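Local coordinates for protein Serpin48 (Tenebrio molitor, PDB 3OZQ) that inhibits the serine protease SPE with high specificity in insect innate immunity, as a member of the serpin family, at residues N150-D153 and P154-N158; L286-K289 and K290-G293. One frame throughout, in Å; residues are numbered along the deposited sequence.

Overall arrangement
Contact 1 (150-158) and contact 2 (286-293) are two short 3-10 turns of one serpin chain, about 21 Å apart between their centres and about 11 Å at their nearest atoms, without touching. Each is local, and contact 1 is complete before contact 2 begins. Contact 1 lies in the connection from helix 129-143 to strand 163-174; contact 2 lies in the one from helix 279-286 to strand 310-321. Those two strands pair in parallel, and side chains of both turns rest on strand 310-321. Contact 1 thus lies between one helix, 129-143, and strands 163-174 and 310-321, contact 2 between two helices, 54-63 and 279-286, and strand 310-321.

Contact 1 of 2, residues N150-D153 and P154-N158; sequences NLVD and PEILN
Asp153 OD2 accepts the backbone N of Glu155 at 2.8 Å, the N-H pointing at it with an angle of 155°. The donor comes from the anti side of the carboxylate and stands clear of its plane, while OD2 also lies 3.2 Å from Glu155 CB. A chi1 of 171° turns the Asp153 carboxylate away from its own N and sets it beside the first residues of the 3-10 turn 154-156. The backbone O of Asp153 takes a second bond, from Ile156 N at 2.8 Å and almost straight, so side chain and main chain of one residue hold two successive N-H groups. Together the two bonds make an Asx-Pro turn, with Asp153 in the first position and Pro154 in the second, where the 3-10 segment begins. Leu157 N continues the turn by bonding to Pro154 O. Apart from the polar bonds, Val152 CG1 meets Ile156 CD1 at 4.1 Å, the two side chains crossing at about a right angle, and Leu157 CD2 lies more loosely, 4.4 Å from Val152 CG1. Replacing Pro154 with glycine would probably free the backbone to swing at the start of the turn and strip Asn130 and Ala133 of their ring contact. Those two belong to helix 129-143, whose Asn137 bonds Val152 N through OD1; Val152 also packs on Ile166 of strand 163-174, and Ile156 touches Asn312 of strand 310-321.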
loop_
_atom_site.group_PDB
_atom_site.type_symbol
_atom_site.label_atom_id
_atom_site.label_comp_id
_atom_site.label_asym_id
_atom_site.label_seq_id
_atom_site.Cartn_x
_atom_site.Cartn_y
_atom_site.Cartn_z
ATOM N N ASN A 150 -12.607 -12.677 0.282
ATOM C CA ASN A 150 -13.737 -11.842 0.632
ATOM C C ASN A 150 -13.433 -10.361 0.561
ATOM O O ASN A 150 -13.794 -9.603 1.458
ATOM C CB ASN A 150 -14.223 -12.212 2.035
ATOM C CG ASN A 150 -14.802 -13.601 2.081
ATOM O OD1 ASN A 150 -15.922 -13.820 1.628
ATOM N ND2 ASN A 150 -14.034 -14.555 2.598
ATOM N N LEU A 151 -12.764 -9.948 -0.504
ATOM C CA LEU A 151 -12.457 -8.539 -0.674
ATOM C C LEU A 151 -13.734 -7.713 -0.759
ATOM O O LEU A 151 -13.885 -6.725 -0.043
ATOM C CB LEU A 151 -11.584 -8.312 -1.912
ATOM C CG LEU A 151 -11.042 -6.887 -2.067
ATOM C CD1 LEU A 151 -9.703 -6.880 -2.809
ATOM C CD2 LEU A 151 -12.063 -5.992 -2.753
ATOM N N VAL A 152 -14.642 -8.124 -1.642
ATOM C CA VAL A 152 -15.900 -7.406 -1.883
ATOM C C VAL A 152 -16.962 -7.917 -0.918
ATOM O O VAL A 152 -17.239 -9.120 -0.854
ATOM C CB VAL A 152 -16.407 -7.601 -3.331
ATOM C CG1 VAL A 152 -17.792 -6.947 -3.527
ATOM C CG2 VAL A 152 -15.398 -7.045 -4.347
ATOM N N ASP A 153 -17.524 -7.000 -0.145
ATOM C CA ASP A 153 -18.658 -7.305 0.707
ATOM C C ASP A 153 -19.909 -7.020 -0.105
ATOM O O ASP A 153 -20.179 -5.866 -0.440
ATOM C CB ASP A 153 -18.615 -6.435 1.960
ATOM C CG ASP A 153 -19.883 -6.543 2.798
ATOM O OD1 ASP A 153 -19.823 -6.174 3.982
ATOM O OD2 ASP A 153 -20.935 -6.983 2.278
ATOM N N PRO A 154 -20.681 -8.073 -0.426
ATOM C CA PRO A 154 -21.797 -7.936 -1.363
ATOM C C PRO A 154 -22.743 -6.801 -0.983
ATOM O O PRO A 154 -23.431 -6.253 -1.840
ATOM C CB PRO A 154 -22.495 -9.296 -1.279
ATOM C CG PRO A 154 -22.084 -9.864 0.008
ATOM C CD PRO A 154 -20.670 -9.400 0.212
ATOM N N GLU A 155 -22.754 -6.429 0.287
ATOM C CA GLU A 155 -23.615 -5.349 0.743
ATOM C C GLU A 155 -23.299 -3.996 0.097
ATOM O O GLU A 155 -24.155 -3.110 0.068
ATOM C CB GLU A 155 -23.569 -5.241 2.269
ATOM C CG GLU A 155 -24.182 -6.445 2.983
ATOM C CD GLU A 155 -25.682 -6.570 2.759
ATOM O OE1 GLU A 155 -26.446 -6.038 3.591
ATOM O OE2 GLU A 155 -26.098 -7.201 1.759
ATOM N N ILE A 156 -22.083 -3.832 -0.419
ATOM C CA ILE A 156 -21.697 -2.563 -1.039
ATOM C C ILE A 156 -22.295 -2.420 -2.426
ATOM O O ILE A 156 -22.338 -1.324 -2.989
ATOM C CB ILE A 156 -20.162 -2.403 -1.141
ATOM C CG1 ILE A 156 -19.590 -3.362 -2.190
ATOM C CG2 ILE A 156 -19.523 -2.602 0.201
ATOM C CD1 ILE A 156 -18.247 -2.943 -2.747
ATOM N N LEU A 157 -22.758 -3.535 -2.981
ATOM C CA LEU A 157 -23.338 -3.546 -4.319
ATOM C C LEU A 157 -24.813 -3.166 -4.288
ATOM O O LEU A 157 -25.529 -3.523 -3.356
ATOM C CB LEU A 157 -23.190 -4.933 -4.939
ATOM C CG LEU A 157 -21.772 -5.500 -4.910
ATOM C CD1 LEU A 157 -21.745 -6.844 -5.609
ATOM C CD2 LEU A 157 -20.818 -4.511 -5.578
ATOM N N ASN A 158 -25.265 -2.454 -5.316
ATOM C CA ASN A 158 -26.674 -2.091 -5.420
ATOM C C ASN A 158 -27.116 -1.841 -6.846
ATOM O O ASN A 158 -26.320 -1.937 -7.787
ATOM C CB ASN A 158 -26.980 -0.882 -4.535
ATOM C CG ASN A 158 -26.186 0.335 -4.930
ATOM O OD1 ASN A 158 -26.035 0.635 -6.115
ATOM N ND2 ASN A 158 -25.670 1.044 -3.941
#

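Contact 2 of 2, residues L286-K289 and K290-G293; sequences LGVK and KAFG
Residues 286-293 form a local turn contact in the connection that leaves helix 279-286 for strand 310-321, joined by one backbone hydrogen bond between 286-289 and 290-293 and by a small apolar cluster. Gly287, with positive phi, leaves the helical conformation in a Schellman motif, and three residues later the chain enters the 3-10 turn 290-292. Phe292 N bonds to Lys289 O at 3.0 Å, its N-H reaching the oxygen from above the carbonyl plane, and Gly293 N follows with a bond to Lys290 O. Val288 carries the apolar side: its CG1 methyl reaches Phe292 CE2 at 3.6 Å and also touches Ala291 CB at 4.1 Å. The Val288 and Phe292 side chains cross at about a right angle. A chi1 of -58° places the ring on the side of Phe292's own backbone N, which turns it back toward Val288 and brings its CE2 edge to Val288 O, 3.1 Å away. Around the turn, Phe292 packs on Leu283 of helix 279-286 and Ile313 of strand 310-321, Val288 on Ile60 and Val63 of helix 54-63. Glu59 OE1 of that helix accepts both Lys289 N and Lys290 N. Val288 O is buried with no hydrogen-bonding partner in the model, so the slightly positive rim of the Phe292 ring near its plane probably offers this carbonyl a weak electrostatic compensation.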
loop_
_atom_site.group_PDB
_atom_site.type_symbol
_atom_site.label_atom_id
_atom_site.label_comp_id
_atom_site.label_asym_id
_atom_site.label_seq_id
_atom_site.Cartn_x
_atom_site.Cartn_y
_atom_site.Cartn_z
ATOM N N LEU A 286 -9.299 14.097 -1.059
ATOM C CA LEU A 286 -8.076 14.543 -1.733
ATOM C C LEU A 286 -8.311 15.322 -3.028
ATOM O O LEU A 286 -7.369 15.897 -3.580
ATOM C CB LEU A 286 -7.174 13.346 -2.030
ATOM C CG LEU A 286 -6.710 12.574 -0.791
ATOM C CD1 LEU A 286 -5.694 11.520 -1.194
ATOM C CD2 LEU A 286 -6.127 13.534 0.227
ATOM N N GLY A 287 -9.549 15.315 -3.524
ATOM C CA GLY A 287 -9.903 16.140 -4.667
ATOM C C GLY A 287 -10.585 15.485 -5.854
ATOM O O GLY A 287 -10.930 16.174 -6.815
ATOM N N VAL A 288 -10.769 14.170 -5.820
ATOM C CA VAL A 288 -11.504 13.495 -6.880
ATOM C C VAL A 288 -12.993 13.526 -6.554
ATOM O O VAL A 288 -13.446 12.858 -5.619
ATOM C CB VAL A 288 -11.074 12.033 -7.053
ATOM C CG1 VAL A 288 -11.883 11.376 -8.159
ATOM C CG2 VAL A 288 -9.590 11.936 -7.349
ATOM N N LYS A 289 -13.753 14.309 -7.320
ATOM C CA LYS A 289 -15.188 14.450 -7.071
ATOM C C LYS A 289 -16.008 13.997 -8.274
ATOM O O LYS A 289 -16.869 13.123 -8.150
ATOM C CB LYS A 289 -15.550 15.892 -6.698
ATOM C CG LYS A 289 -14.747 16.480 -5.535
ATOM C CD LYS A 289 -14.466 15.447 -4.434
ATOM C CE LYS A 289 -14.548 16.054 -3.035
ATOM N NZ LYS A 289 -15.947 15.996 -2.495
ATOM N N LYS A 290 -15.705 14.572 -9.438
ATOM C CA LYS A 290 -16.473 14.335 -10.657
ATOM C C LYS A 290 -16.673 12.860 -10.969
ATOM O O LYS A 290 -17.775 12.447 -11.314
ATOM C CB LYS A 290 -15.814 15.020 -11.859
ATOM C CG LYS A 290 -16.486 16.320 -12.297
ATOM C CD LYS A 290 -16.582 17.330 -11.161
ATOM C CE LYS A 290 -17.354 18.572 -11.591
ATOM N NZ LYS A 290 -16.704 19.260 -12.748
ATOM N N ALA A 291 -15.605 12.073 -10.853
ATOM C CA ALA A 291 -15.640 10.681 -11.290
ATOM C C ALA A 291 -16.619 9.825 -10.489
ATOM O O ALA A 291 -16.977 8.731 -10.922
ATOM C CB ALA A 291 -14.254 10.074 -11.258
ATOM N N PHE A 292 -17.027 10.320 -9.320
ATOM C CA PHE A 292 -17.931 9.578 -8.431
ATOM C C PHE A 292 -19.390 10.022 -8.555
ATOM O O PHE A 292 -20.272 9.442 -7.917
ATOM C CB PHE A 292 -17.509 9.762 -6.966
ATOM C CG PHE A 292 -16.102 9.319 -6.662
ATOM C CD1 PHE A 292 -15.640 8.077 -7.065
ATOM C CD2 PHE A 292 -15.240 10.154 -5.951
ATOM C CE1 PHE A 292 -14.332 7.666 -6.743
ATOM C CE2 PHE A 292 -13.942 9.758 -5.644
ATOM C CZ PHE A 292 -13.485 8.517 -6.035
ATOM N N GLY A 293 -19.640 11.059 -9.350
ATOM C CA GLY A 293 -20.960 11.672 -9.406
ATOM C C GLY A 293 -21.548 11.828 -10.798
ATOM O O GLY A 293 -21.084 11.197 -11.748
#